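Local coordinates for protein 5-carboxymethyl-2-hydroxymuconate semialdehyde dehydrogenase (PDB 2D4E) that probably catalyses the NAD-dependent oxidation of 5-carboxymethyl-2-hydroxymuconate semialdehyde to its carboxylic acid, as a member of the aldehyde dehydrogenase family, at residues 8-13 with 116-121; 17-22 with 53-58; 45-50 with 348-353; 100-105 with 205-210; 109-114 with 336-341. All coordinates share one frame; numbering follows the deposited sequence.

Contact 1. Residues 8-13 with 116-121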
# COMPACT_ATOMS: atom_id res chain seq x y z
N ALA C 8 -18.01 30.33 25.38
CA ALA C 8 -17.10 29.52 24.58
C ALA C 8 -15.74 30.23 24.49
O ALA C 8 -15.02 30.11 23.49
CB ALA C 8 -17.67 29.29 23.18
N GLY C 9 -15.40 30.97 25.54
CA GLY C 9 -14.14 31.69 25.57
C GLY C 9 -14.14 32.96 24.74
O GLY C 9 -13.10 33.60 24.57
N ILE C 10 -15.31 33.34 24.23
CA ILE C 10 -15.44 34.54 23.41
C ILE C 10 -16.12 35.66 24.21
O ILE C 10 -17.15 35.45 24.84
CB ILE C 10 -16.25 34.25 22.13
CG1 ILE C 10 -15.60 33.10 21.35
CG2 ILE C 10 -16.33 35.49 21.26
CD1 ILE C 10 -16.41 32.61 20.17
N SER C 11 -15.52 36.85 24.18
CA SER C 11 -16.07 37.99 24.93
C SER C 11 -17.38 38.45 24.31
O SER C 11 -17.56 38.40 23.09
CB SER C 11 -15.08 39.15 24.94
OG SER C 11 -15.00 39.76 23.66
N TRP C 12 -18.30 38.91 25.15
CA TRP C 12 -19.58 39.38 24.63
C TRP C 12 -19.36 40.57 23.69
O TRP C 12 -20.12 40.76 22.75
CB TRP C 12 -20.53 39.76 25.78
CG TRP C 12 -21.95 39.78 25.33
CD1 TRP C 12 -22.66 40.86 24.88
CD2 TRP C 12 -22.82 38.65 25.18
NE1 TRP C 12 -23.91 40.47 24.44
CE2 TRP C 12 -24.03 39.12 24.61
CE3 TRP C 12 -22.68 37.28 25.45
CZ2 TRP C 12 -25.10 38.26 24.32
CZ3 TRP C 12 -23.75 36.43 25.15
CH2 TRP C 12 -24.94 36.92 24.59
N GLU C 13 -18.31 41.35 23.95
CA GLU C 13 -18.00 42.51 23.12
C GLU C 13 -17.74 42.07 21.68
O GLU C 13 -18.20 42.71 20.73
CB GLU C 13 -16.77 43.25 23.66
CG GLU C 13 -17.01 44.03 24.96
CD GLU C 13 -17.37 43.14 26.14
OE1 GLU C 13 -16.62 42.18 26.42
OE2 GLU C 13 -18.41 43.40 26.80
N GLN C 116 -26.36 27.11 15.40
CA GLN C 116 -25.82 26.09 16.30
C GLN C 116 -25.28 26.77 17.56
O GLN C 116 -24.90 27.94 17.53
CB GLN C 116 -24.69 25.30 15.62
CG GLN C 116 -25.12 24.45 14.42
CD GLN C 116 -26.18 23.40 14.75
OE1 GLN C 116 -26.18 22.83 15.84
NE2 GLN C 116 -27.06 23.13 13.80
N VAL C 117 -25.24 26.04 18.68
CA VAL C 117 -24.73 26.62 19.92
C VAL C 117 -23.27 27.04 19.73
O VAL C 117 -22.47 26.29 19.19
CB VAL C 117 -24.85 25.63 21.09
CG1 VAL C 117 -26.32 25.30 21.33
CG2 VAL C 117 -24.08 24.38 20.80
N LEU C 118 -22.95 28.24 20.21
CA LEU C 118 -21.61 28.79 20.05
C LEU C 118 -20.43 27.87 20.36
O LEU C 118 -19.51 27.77 19.55
CB LEU C 118 -21.47 30.09 20.85
CG LEU C 118 -20.23 30.94 20.55
CD1 LEU C 118 -20.16 31.26 19.04
CD2 LEU C 118 -20.27 32.24 21.36
N ARG C 119 -20.44 27.20 21.50
CA ARG C 119 -19.32 26.32 21.84
C ARG C 119 -19.12 25.21 20.80
O ARG C 119 -17.98 24.85 20.49
CB ARG C 119 -19.50 25.71 23.24
CG ARG C 119 -20.70 24.78 23.39
CD ARG C 119 -20.79 24.23 24.81
NE ARG C 119 -21.92 23.34 24.99
CZ ARG C 119 -23.19 23.73 25.05
NH1 ARG C 119 -23.50 25.02 24.97
NH2 ARG C 119 -24.16 22.84 25.22
N ILE C 120 -20.21 24.67 20.27
CA ILE C 120 -20.09 23.62 19.27
C ILE C 120 -19.50 24.21 17.99
O ILE C 120 -18.65 23.59 17.35
CB ILE C 120 -21.46 22.96 18.99
CG1 ILE C 120 -21.94 22.22 20.24
CG2 ILE C 120 -21.35 21.99 17.83
CD1 ILE C 120 -20.98 21.16 20.75
N VAL C 121 -19.94 25.40 17.61
CA VAL C 121 -19.41 26.04 16.42
C VAL C 121 -17.94 26.36 16.62
O VAL C 121 -17.14 26.28 15.68
CB VAL C 121 -20.16 27.35 16.08
CG1 VAL C 121 -19.57 27.96 14.81
CG2 VAL C 121 -21.66 27.09 15.90

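Contact 2. Residues 17-22 with 53-58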
# COMPACT_ATOMS: atom_id res chain seq x y z
N GLU C 17 -19.72 42.91 18.13
CA GLU C 17 -18.94 43.50 17.04
C GLU C 17 -19.20 42.74 15.74
O GLU C 17 -19.45 43.34 14.70
CB GLU C 17 -17.44 43.45 17.36
CG GLU C 17 -16.97 44.52 18.33
CD GLU C 17 -15.51 44.33 18.75
OE1 GLU C 17 -14.68 43.94 17.90
OE2 GLU C 17 -15.20 44.58 19.94
N VAL C 18 -19.14 41.41 15.82
CA VAL C 18 -19.37 40.56 14.66
C VAL C 18 -20.77 40.80 14.12
O VAL C 18 -20.96 41.00 12.91
CB VAL C 18 -19.22 39.06 15.03
CG1 VAL C 18 -19.64 38.18 13.86
CG2 VAL C 18 -17.78 38.76 15.42
N ARG C 19 -21.75 40.79 15.01
CA ARG C 19 -23.14 41.00 14.61
C ARG C 19 -23.27 42.30 13.83
O ARG C 19 -23.97 42.37 12.82
CB ARG C 19 -24.05 41.03 15.84
CG ARG C 19 -25.53 41.15 15.50
CD ARG C 19 -26.40 41.30 16.74
NE ARG C 19 -26.51 40.07 17.53
CZ ARG C 19 -27.22 39.01 17.16
NH1 ARG C 19 -27.88 39.01 16.01
NH2 ARG C 19 -27.28 37.95 17.95
N ARG C 20 -22.59 43.33 14.31
CA ARG C 20 -22.64 44.65 13.68
C ARG C 20 -21.97 44.69 12.30
O ARG C 20 -22.47 45.33 11.39
CB ARG C 20 -22.01 45.68 14.62
CG ARG C 20 -22.02 47.10 14.09
CD ARG C 20 -21.90 48.11 15.24
NE ARG C 20 -20.88 47.75 16.22
CZ ARG C 20 -21.14 47.39 17.47
NH1 ARG C 20 -22.40 47.34 17.91
NH2 ARG C 20 -20.15 47.08 18.30
N ARG C 21 -20.84 44.00 12.14
CA ARG C 21 -20.17 44.00 10.85
C ARG C 21 -20.98 43.25 9.79
O ARG C 21 -20.92 43.58 8.60
CB ARG C 21 -18.76 43.39 10.96
CG ARG C 21 -17.75 44.30 11.66
CD ARG C 21 -16.31 43.90 11.35
NE ARG C 21 -15.90 42.66 12.01
CZ ARG C 21 -15.51 42.59 13.28
NH1 ARG C 21 -15.47 43.68 14.03
NH2 ARG C 21 -15.16 41.42 13.80
N LEU C 22 -21.75 42.26 10.21
CA LEU C 22 -22.58 41.49 9.29
C LEU C 22 -23.69 42.35 8.70
O LEU C 22 -24.04 42.21 7.53
CB LEU C 22 -23.21 40.28 9.98
CG LEU C 22 -22.31 39.12 10.37
CD1 LEU C 22 -23.17 37.99 10.91
CD2 LEU C 22 -21.51 38.65 9.16
N GLU C 53 -34.68 37.60 12.00
CA GLU C 53 -34.42 38.98 11.61
C GLU C 53 -33.29 38.88 10.58
O GLU C 53 -32.53 37.92 10.59
CB GLU C 53 -33.89 39.80 12.79
CG GLU C 53 -34.73 39.76 14.05
CD GLU C 53 -35.87 40.75 14.04
OE1 GLU C 53 -36.29 41.17 15.14
OE2 GLU C 53 -36.36 41.09 12.93
N VAL C 54 -33.18 39.87 9.71
CA VAL C 54 -32.12 39.86 8.71
C VAL C 54 -30.78 40.17 9.37
O VAL C 54 -30.64 41.16 10.09
CB VAL C 54 -32.40 40.89 7.60
CG1 VAL C 54 -31.21 40.99 6.66
CG2 VAL C 54 -33.64 40.48 6.81
N LEU C 55 -29.80 39.30 9.14
CA LEU C 55 -28.45 39.46 9.69
C LEU C 55 -27.62 40.36 8.78
O LEU C 55 -26.80 41.15 9.24
CB LEU C 55 -27.74 38.11 9.79
CG LEU C 55 -27.91 37.24 11.03
CD1 LEU C 55 -27.20 35.91 10.79
CD2 LEU C 55 -27.33 37.94 12.25
N GLY C 56 -27.85 40.20 7.49
CA GLY C 56 -27.12 40.97 6.50
C GLY C 56 -27.48 40.44 5.13
O GLY C 56 -28.44 39.68 4.98
N VAL C 57 -26.71 40.84 4.12
CA VAL C 57 -26.98 40.41 2.76
C VAL C 57 -25.73 39.88 2.07
O VAL C 57 -24.61 40.22 2.45
CB VAL C 57 -27.58 41.57 1.93
CG1 VAL C 57 -28.83 42.11 2.62
CG2 VAL C 57 -26.55 42.68 1.75
N ALA C 58 -25.92 39.06 1.05
CA ALA C 58 -24.82 38.50 0.29
C ALA C 58 -25.09 38.71 -1.19
O ALA C 58 -26.25 38.66 -1.62
CB ALA C 58 -24.67 37.01 0.59
O HOH W 1 -26.48 41.34 12.02
O HOH W 2 -24.70 42.54 5.16

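Contact 3. Residues 45-50 with 348-353. With NA (sodium ion), chain I.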
# COMPACT_ATOMS: atom_id res chain seq x y z
N PRO C 45 -30.92 38.35 1.26
CA PRO C 45 -30.70 38.35 2.71
C PRO C 45 -30.53 36.97 3.33
O PRO C 45 -30.94 35.96 2.75
CB PRO C 45 -31.94 39.04 3.23
CG PRO C 45 -33.01 38.45 2.33
CD PRO C 45 -32.35 38.46 0.94
N SER C 46 -29.93 36.95 4.51
CA SER C 46 -29.75 35.74 5.29
C SER C 46 -30.28 36.07 6.68
O SER C 46 -29.88 37.07 7.28
CB SER C 46 -28.28 35.33 5.38
OG SER C 46 -28.18 34.15 6.16
N LEU C 47 -31.16 35.21 7.18
CA LEU C 47 -31.78 35.40 8.49
C LEU C 47 -30.99 34.82 9.66
O LEU C 47 -30.13 33.94 9.49
CB LEU C 47 -33.18 34.77 8.49
CG LEU C 47 -34.11 35.04 7.30
CD1 LEU C 47 -35.41 34.28 7.49
CD2 LEU C 47 -34.37 36.54 7.18
N ASP C 48 -31.29 35.31 10.85
CA ASP C 48 -30.70 34.84 12.09
C ASP C 48 -31.79 33.87 12.56
O ASP C 48 -32.86 34.29 12.99
CB ASP C 48 -30.53 36.01 13.07
CG ASP C 48 -30.17 35.57 14.47
OD1 ASP C 48 -29.75 36.44 15.27
OD2 ASP C 48 -30.30 34.37 14.80
N PRO C 49 -31.53 32.56 12.48
CA PRO C 49 -32.50 31.53 12.89
C PRO C 49 -33.09 31.66 14.29
O PRO C 49 -34.12 31.07 14.59
CB PRO C 49 -31.74 30.23 12.68
CG PRO C 49 -30.31 30.63 12.88
CD PRO C 49 -30.23 31.94 12.16
N ALA C 50 -32.43 32.45 15.14
CA ALA C 50 -32.92 32.64 16.50
C ALA C 50 -34.03 33.68 16.58
O ALA C 50 -34.84 33.66 17.51
CB ALA C 50 -31.77 33.05 17.41
N ILE C 348 -32.43 26.08 11.04
CA ILE C 348 -31.91 27.05 10.09
C ILE C 348 -32.83 28.12 9.49
O ILE C 348 -32.45 29.28 9.40
CB ILE C 348 -31.22 26.32 8.91
CG1 ILE C 348 -30.47 27.32 8.03
CG2 ILE C 348 -32.24 25.53 8.11
CD1 ILE C 348 -29.34 28.04 8.75
N HIS C 349 -34.04 27.73 9.10
CA HIS C 349 -34.93 28.67 8.44
C HIS C 349 -36.38 28.26 8.68
O HIS C 349 -36.67 27.08 8.89
CB HIS C 349 -34.59 28.62 6.94
CG HIS C 349 -35.21 29.70 6.12
ND1 HIS C 349 -36.53 29.66 5.71
CD2 HIS C 349 -34.69 30.83 5.59
CE1 HIS C 349 -36.79 30.72 4.97
NE2 HIS C 349 -35.69 31.45 4.87
N PRO C 350 -37.31 29.23 8.69
CA PRO C 350 -38.71 28.87 8.91
C PRO C 350 -39.23 27.85 7.90
O PRO C 350 -40.07 27.02 8.21
CB PRO C 350 -39.45 30.22 8.83
CG PRO C 350 -38.50 31.12 8.09
CD PRO C 350 -37.15 30.69 8.62
N GLU C 351 -38.71 27.91 6.68
CA GLU C 351 -39.12 26.96 5.65
C GLU C 351 -38.68 25.56 6.05
O GLU C 351 -39.37 24.58 5.77
CB GLU C 351 -38.53 27.33 4.29
CG GLU C 351 -39.26 28.47 3.59
CD GLU C 351 -38.55 28.94 2.34
OE1 GLU C 351 -37.93 28.11 1.65
OE2 GLU C 351 -38.63 30.15 2.03
N HIS C 352 -37.52 25.46 6.70
CA HIS C 352 -37.03 24.16 7.11
C HIS C 352 -37.84 23.65 8.30
O HIS C 352 -38.04 22.44 8.45
CB HIS C 352 -35.54 24.24 7.47
CG HIS C 352 -34.93 22.90 7.73
ND1 HIS C 352 -34.95 21.88 6.80
CD2 HIS C 352 -34.31 22.39 8.82
CE1 HIS C 352 -34.39 20.80 7.32
NE2 HIS C 352 -33.99 21.09 8.54
N LEU C 353 -38.30 24.56 9.15
CA LEU C 353 -39.11 24.18 10.30
C LEU C 353 -40.45 23.65 9.78
O LEU C 353 -40.98 22.66 10.29
CB LEU C 353 -39.35 25.38 11.23
CG LEU C 353 -40.20 25.07 12.47
CD1 LEU C 353 -39.53 23.99 13.32
CD2 LEU C 353 -40.40 26.34 13.29
NA NA I . -28.71 32.40 8.14
O HOH W 3 -30.86 31.29 7.65

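Contact 4. Residues 100-105 with 205-210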
# COMPACT_ATOMS: atom_id res chain seq x y z
N GLU C 100 -7.19 29.92 13.03
CA GLU C 100 -7.07 29.92 14.48
C GLU C 100 -7.06 31.34 15.05
O GLU C 100 -7.65 31.61 16.10
CB GLU C 100 -5.81 29.16 14.91
CG GLU C 100 -5.89 27.66 14.64
CD GLU C 100 -4.56 26.93 14.81
OE1 GLU C 100 -4.53 25.70 14.58
OE2 GLU C 100 -3.55 27.58 15.16
N LYS C 101 -6.40 32.26 14.33
CA LYS C 101 -6.30 33.64 14.78
C LYS C 101 -7.65 34.36 14.71
O LYS C 101 -7.92 35.25 15.51
CB LYS C 101 -5.28 34.41 13.93
CG LYS C 101 -4.77 35.67 14.63
CD LYS C 101 -3.93 36.56 13.72
CE LYS C 101 -4.81 37.35 12.76
NZ LYS C 101 -4.04 38.38 12.01
N HIS C 102 -8.48 33.96 13.75
CA HIS C 102 -9.80 34.57 13.59
C HIS C 102 -10.89 33.63 14.11
O HIS C 102 -12.06 33.81 13.80
CB HIS C 102 -10.05 34.87 12.11
CG HIS C 102 -9.09 35.86 11.52
ND1 HIS C 102 -9.22 37.22 11.70
CD2 HIS C 102 -7.98 35.68 10.76
CE1 HIS C 102 -8.22 37.83 11.08
NE2 HIS C 102 -7.46 36.92 10.50
N ALA C 103 -10.50 32.64 14.91
CA ALA C 103 -11.44 31.65 15.44
C ALA C 103 -12.70 32.22 16.09
O ALA C 103 -13.81 31.77 15.78
CB ALA C 103 -10.73 30.73 16.42
N ASP C 104 -12.54 33.19 16.98
CA ASP C 104 -13.68 33.79 17.66
C ASP C 104 -14.68 34.39 16.67
O ASP C 104 -15.89 34.17 16.79
CB ASP C 104 -13.22 34.87 18.65
CG ASP C 104 -12.40 34.29 19.81
OD1 ASP C 104 -12.35 33.06 19.97
OD2 ASP C 104 -11.82 35.10 20.56
N GLU C 105 -14.18 35.16 15.71
CA GLU C 105 -15.03 35.80 14.71
C GLU C 105 -15.80 34.74 13.90
O GLU C 105 -17.01 34.87 13.69
CB GLU C 105 -14.19 36.64 13.75
CG GLU C 105 -13.38 37.75 14.41
CD GLU C 105 -12.16 38.13 13.58
OE1 GLU C 105 -12.30 38.35 12.36
OE2 GLU C 105 -11.05 38.23 14.15
N ALA C 205 -18.39 31.89 4.56
CA ALA C 205 -17.60 31.66 3.36
C ALA C 205 -16.87 32.93 2.91
O ALA C 205 -15.70 32.88 2.53
CB ALA C 205 -18.50 31.13 2.23
N THR C 206 -17.56 34.06 2.94
CA THR C 206 -16.92 35.31 2.55
C THR C 206 -15.78 35.61 3.53
O THR C 206 -14.73 36.12 3.14
CB THR C 206 -17.93 36.48 2.56
OG1 THR C 206 -18.69 36.45 1.34
CG2 THR C 206 -17.21 37.82 2.68
N LYS C 207 -15.99 35.26 4.80
CA LYS C 207 -14.97 35.46 5.82
C LYS C 207 -13.76 34.57 5.53
O LYS C 207 -12.61 35.00 5.66
CB LYS C 207 -15.55 35.14 7.21
CG LYS C 207 -14.56 35.35 8.35
CD LYS C 207 -14.12 36.80 8.47
CE LYS C 207 -13.19 36.99 9.66
NZ LYS C 207 -12.86 38.42 9.91
N LEU C 208 -14.04 33.33 5.14
CA LEU C 208 -13.00 32.37 4.82
C LEU C 208 -12.17 32.92 3.66
O LEU C 208 -10.94 32.81 3.66
CB LEU C 208 -13.62 31.03 4.43
CG LEU C 208 -12.65 29.93 3.97
CD1 LEU C 208 -11.63 29.65 5.07
CD2 LEU C 208 -13.44 28.66 3.62
N ALA C 209 -12.84 33.50 2.67
CA ALA C 209 -12.12 34.07 1.53
C ALA C 209 -11.18 35.17 2.03
O ALA C 209 -10.06 35.30 1.55
CB ALA C 209 -13.09 34.63 0.51
N GLU C 210 -11.64 35.96 3.00
CA GLU C 210 -10.81 37.03 3.53
C GLU C 210 -9.53 36.43 4.09
O GLU C 210 -8.44 36.93 3.84
CB GLU C 210 -11.54 37.79 4.64
CG GLU C 210 -12.78 38.55 4.17
CD GLU C 210 -13.38 39.42 5.26
OE1 GLU C 210 -14.48 39.98 5.03
OE2 GLU C 210 -12.76 39.55 6.34

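Contact 5. Residues 109-114 with 336-341. With NA (sodium ion), chain I.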
# COMPACT_ATOMS: atom_id res chain seq x y z
N MET C 109 -19.79 34.29 13.84
CA MET C 109 -20.43 34.49 12.55
C MET C 109 -21.31 33.30 12.16
O MET C 109 -22.49 33.46 11.86
CB MET C 109 -19.36 34.72 11.48
CG MET C 109 -19.91 35.09 10.13
SD MET C 109 -18.58 35.50 8.99
CE MET C 109 -17.93 36.97 9.76
N GLU C 110 -20.73 32.11 12.17
CA GLU C 110 -21.48 30.92 11.79
C GLU C 110 -22.59 30.61 12.79
O GLU C 110 -23.65 30.10 12.42
CB GLU C 110 -20.53 29.72 11.65
CG GLU C 110 -21.23 28.41 11.35
CD GLU C 110 -20.32 27.39 10.69
OE1 GLU C 110 -20.63 26.19 10.76
OE2 GLU C 110 -19.30 27.80 10.09
N CYS C 111 -22.36 30.93 14.06
CA CYS C 111 -23.36 30.71 15.09
C CYS C 111 -24.59 31.56 14.79
O CYS C 111 -25.72 31.06 14.74
CB CYS C 111 -22.78 31.07 16.45
SG CYS C 111 -23.98 31.01 17.79
N LEU C 112 -24.37 32.85 14.57
CA LEU C 112 -25.45 33.78 14.27
C LEU C 112 -26.21 33.41 13.00
O LEU C 112 -27.43 33.51 12.94
CB LEU C 112 -24.90 35.20 14.10
CG LEU C 112 -24.30 35.91 15.32
CD1 LEU C 112 -23.83 37.30 14.90
CD2 LEU C 112 -25.34 36.02 16.42
N ASP C 113 -25.45 32.99 11.99
CA ASP C 113 -25.97 32.65 10.67
C ASP C 113 -26.67 31.30 10.56
O ASP C 113 -27.69 31.18 9.87
CB ASP C 113 -24.80 32.73 9.67
CG ASP C 113 -25.24 33.00 8.24
OD1 ASP C 113 -26.43 33.31 8.00
OD2 ASP C 113 -24.38 32.92 7.33
N ALA C 114 -26.14 30.28 11.23
CA ALA C 114 -26.71 28.93 11.13
C ALA C 114 -27.41 28.35 12.36
O ALA C 114 -27.91 27.23 12.31
CB ALA C 114 -25.64 27.97 10.64
N HIS C 336 -31.42 29.92 23.25
CA HIS C 336 -30.62 30.71 22.33
C HIS C 336 -29.21 30.15 22.12
O HIS C 336 -28.57 29.66 23.05
CB HIS C 336 -30.55 32.15 22.84
CG HIS C 336 -30.04 33.13 21.83
ND1 HIS C 336 -28.73 33.15 21.40
CD2 HIS C 336 -30.68 34.09 21.12
CE1 HIS C 336 -28.58 34.09 20.48
NE2 HIS C 336 -29.75 34.67 20.29
N PRO C 337 -28.71 30.22 20.87
CA PRO C 337 -27.38 29.72 20.52
C PRO C 337 -26.25 30.34 21.35
O PRO C 337 -25.25 29.69 21.62
CB PRO C 337 -27.25 30.07 19.04
CG PRO C 337 -28.66 30.00 18.56
CD PRO C 337 -29.41 30.71 19.67
N LEU C 338 -26.42 31.60 21.74
CA LEU C 338 -25.41 32.31 22.52
C LEU C 338 -25.51 32.10 24.03
O LEU C 338 -24.71 32.65 24.79
CB LEU C 338 -25.48 33.81 22.20
CG LEU C 338 -25.19 34.17 20.74
CD1 LEU C 338 -25.43 35.66 20.49
CD2 LEU C 338 -23.75 33.80 20.41
N ASP C 339 -26.48 31.30 24.46
CA ASP C 339 -26.66 30.99 25.88
C ASP C 339 -25.89 29.71 26.23
O ASP C 339 -26.21 28.63 25.74
CB ASP C 339 -28.15 30.81 26.18
CG ASP C 339 -28.43 30.44 27.64
OD1 ASP C 339 -29.63 30.38 28.00
OD2 ASP C 339 -27.48 30.22 28.41
N PRO C 340 -24.85 29.82 27.07
CA PRO C 340 -24.07 28.63 27.44
C PRO C 340 -24.86 27.46 28.01
O PRO C 340 -24.36 26.33 28.05
CB PRO C 340 -23.02 29.19 28.42
CG PRO C 340 -23.64 30.46 28.93
CD PRO C 340 -24.30 31.03 27.71
N GLU C 341 -26.09 27.71 28.45
CA GLU C 341 -26.93 26.65 29.01
C GLU C 341 -27.71 25.87 27.95
O GLU C 341 -28.22 24.78 28.22
CB GLU C 341 -27.92 27.24 30.01
CG GLU C 341 -27.28 27.79 31.26
CD GLU C 341 -26.53 26.71 32.03
OE1 GLU C 341 -27.20 25.80 32.56
OE2 GLU C 341 -25.28 26.79 32.09
NA NA I . -28.71 32.40 8.14
O HOH W 3 -30.86 31.29 7.65

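Contact 1. Residues 8-13 with 116-121
Ala8 lays its methyl on the backbone at the start of helix 118-136, with CB 3.7 Å from Arg119 CA. The same carbon also reaches the branch point of Leu118, 4.0 Å from its CG, and the base of Arg119, whose CB is about as close. A single methyl thus fills the angle between two successive side chains on the first turn of the helix. Ala8 and Gly9 both have positive phi and together form the tight two-residue bend of a beta-hairpin, with backbone angles close to those of a type I' turn. That bend presents Ala8 to the helix.

Deeper in, Ile10 and Leu118 meet through their methyls. Ile10 CD1 comes 4.1 Å from Leu118 CD2, and Leu118 CD1 is equally near, so the isoleucine tip touches the fork of the leucine rather than one branch of it. Leu118 is brought to this point with CG anti to the backbone N (chi1 -167°), while the longer branch of Ile10, set beside its own backbone N, carries CD1 to the fork.

Arg119 contributes only its base. From CB the extended chain leads away from the hairpin, and NH2 is hydrogen-bonded to Thr342 O. One face of its guanidinium is met near the rim by Val117 CG2. Val117 is the N-cap residue of the helix, its O accepting from Val121 N at 3.1 Å.

The small hairpin of strands 6-7 and 10-11 therefore covers the beginning of helix 118-136, with Val7 also touching Leu118. Beneath it runs helix 103-114, where Ile10 rests on Asp104 and Val108 and Leu118 on Cys111.

Contact 2. Residues 17-22 with 53-58
Arg19 and Leu22, on one side of helix 12-24, face the backbone of Leu55 and Gly56, and much of the polar contact between them runs through water. One water donates to Arg19 O at 2.8 Å and to Leu55 O at 2.8 Å, tying a helix carbonyl to a strand carbonyl. A second receives Val57 N at 2.8 Å and donates to Leu22 O. No direct hydrogen bond joins the segments: Leu22 O and Leu55 O are 3.4 Å apart, but both are acceptors.

A weaker polar contact is the CA-H...O approach of Gly56 CA to Leu22 O, 3.5 Å long with 144° at the hydrogen. With no side chain at Gly56, the helix carbonyl can settle on the strand.

Apolar contact is loose, with Leu22 CD1 4.4 Å from Leu55 CD2. Leu55 CD2 also meets a charged group, Arg19 NH1, at 3.9 Å, the two side chains crossing at about a right angle. A bend at chi3 (-72°) turns the guanidinium this way, and NH1 forms a salt bridge with Asp48 OD1.

Leu55 and Gly56 both pair with Ser46, and the helix-like angles of Leu55 identify a beta bulge. The arrangement is that of a helix laid at 57° across a bulged two-stranded hairpin whose other strand supplies sodium ligands.

Contact 3. Residues 45-50 with 348-353
Leu47 sets CG anti to its carbonyl carbon (chi1 -46°) and His349 sets CG anti to its backbone N (chi1 -169°), so that a leucine methyl and an imidazole meet in the gap between strand 43-48 and the start of helix 350-365. Leu47 CD1 approaches His349 NE2 to 3.9 Å, the two side chains crossing obliquely, and the same methyl lies 4.1 Å from Pro350 CD. Further along, the ring of Pro49 rests on the backbone, its CB 3.5 Å from Ile348 O.

The imidazole is held in place from several sides. His349 is the N-cap residue of helix 350-365: its ND1 accepts from Glu351 N at 3.0 Å, nearly straight and in the ring plane. Trp200 stacks on the ring, and Pro350 CD sits over a face near the rim.

Beside this packing is a sodium site in the aldehyde dehydrogenase fold, its ligands drawn from separate parts of the chain. Ser46 OG binds the ion at 2.7 Å and Leu47 O at 2.5 Å, while Asp113 and Trp200 O complete the protein ligands. A water 2.5 Å from the sodium ion is the remaining link: it donates to Ile348 O at 3.1 Å, joining the ion to the approach of the helix. On the strand side, Asp48 OD2 receives Ala50 N in an Asx turn, which curls the chain around Pro49.

Contact 4. Residues 100-105 with 205-210
Lys207 and Glu105 form the central pair of a salt-bridge network on the surface, linking the break between helices 85-101 and 103-114 to helix 203-214. Helix 203-214 connects strands 193-196 and 222-224 in the parallel sheet of the Rossmann-like NAD-binding domain, as a beta-alpha-beta crossover. The backbones stay well apart, with the nearest CA atoms, Glu105 CA and Lys207 CA, separated by 8.9 Å, so the side chains span the gap.

They cross at about a right angle. Lys207 starts with CG anti to the backbone N and bends at chi2 (62°), then runs straight to its ammonium group. Glu105 stretches out beyond CG and offers OE1 nearly head-on, and Lys207 NZ donates to it almost in line with the C-O bond. The modelled length of 2.5 Å between Lys207 NZ and Glu105 OE1 is short, and its exact value is doubtful. Behind the ammonium group, Glu210 OE2 of the same helix makes a long ion pair with Lys207 NZ at 3.7 Å.

The carboxylate of Glu105 is held from a second direction by His102, the residue at the break and N-cap of helix 103-114. His102 ND1 donates to Glu105 OE2 at 3.2 Å on the syn side, 34° out of the carboxylate plane, and more weakly to OE1. The other ring nitrogen is hydrogen-bonded to Glu214. With a carboxylate at each nitrogen, the imidazole may be protonated part of the time. The two donors, His102 ND1 and Lys207 NZ, reach Glu105 OE1 from directions about 90° apart and are 4.2 Å from each other.

Contact 5. Residues 109-114 with 336-341
A type I beta turn, His336 to Asp339, packs through Pro337 and Leu338 against Cys111 and Leu112 in the last turns of helix 103-114, which ends at the sodium site. Cys111 SG, anti to its backbone N (chi1 173°), reaches into the turn: it lies 3.6 Å from Pro337 CB and 3.8 Å from Leu338 CD2, in the corner formed by the proline ring and one leucine methyl. The other methyl, Leu338 CD1, touches Leu112 CD2 at 4.1 Å.

The turn is stiffened internally. Asp339 N bonds to His336 O at 3.0 Å, and His336 ND1 accepts from Leu338 N at 2.8 Å, nearly straight (166°) and in the ring plane. Just beyond, Asp339 OD2 receives Glu341 N in an Asx turn.

Next along the helix, Asp113 faces elsewhere and binds sodium twice, through its O at 2.4 Å and its OD1 at 2.5 Å, while OD2 is hydrogen-bonded to Phe203 N.

The loop thus meets three helices: 103-114 through the contact itself, and two more through Leu338, which touches Ile15 and Arg19 of helix 12-24 and Leu118 of helix 118-136.

Helix 103-114 runs through the group: contact 4 uses its start and contact 5 its end, and the two touch through Lys207 CB and Met109 SD (3.5 Å). Contacts 1 and 5 lie closest, with centres about 7 Å apart, and Leu118 N probably bonds to Pro337 O (3.1 Å). Contacts 2 and 3 share the hairpin of strands 43-48 and 53-59, with Leu55 N 2.9 Å from Ser46 O. Contacts 3 and 5 meet at the sodium ion and share its water. The side chain of Leu55 in contact 2 is about 5 Å from a sodium ion, that of Leu118 in contact 1 about 14 Å. Contact 3 also approaches the cofactor, the side chain of Ile348 being about 7 Å from NAD.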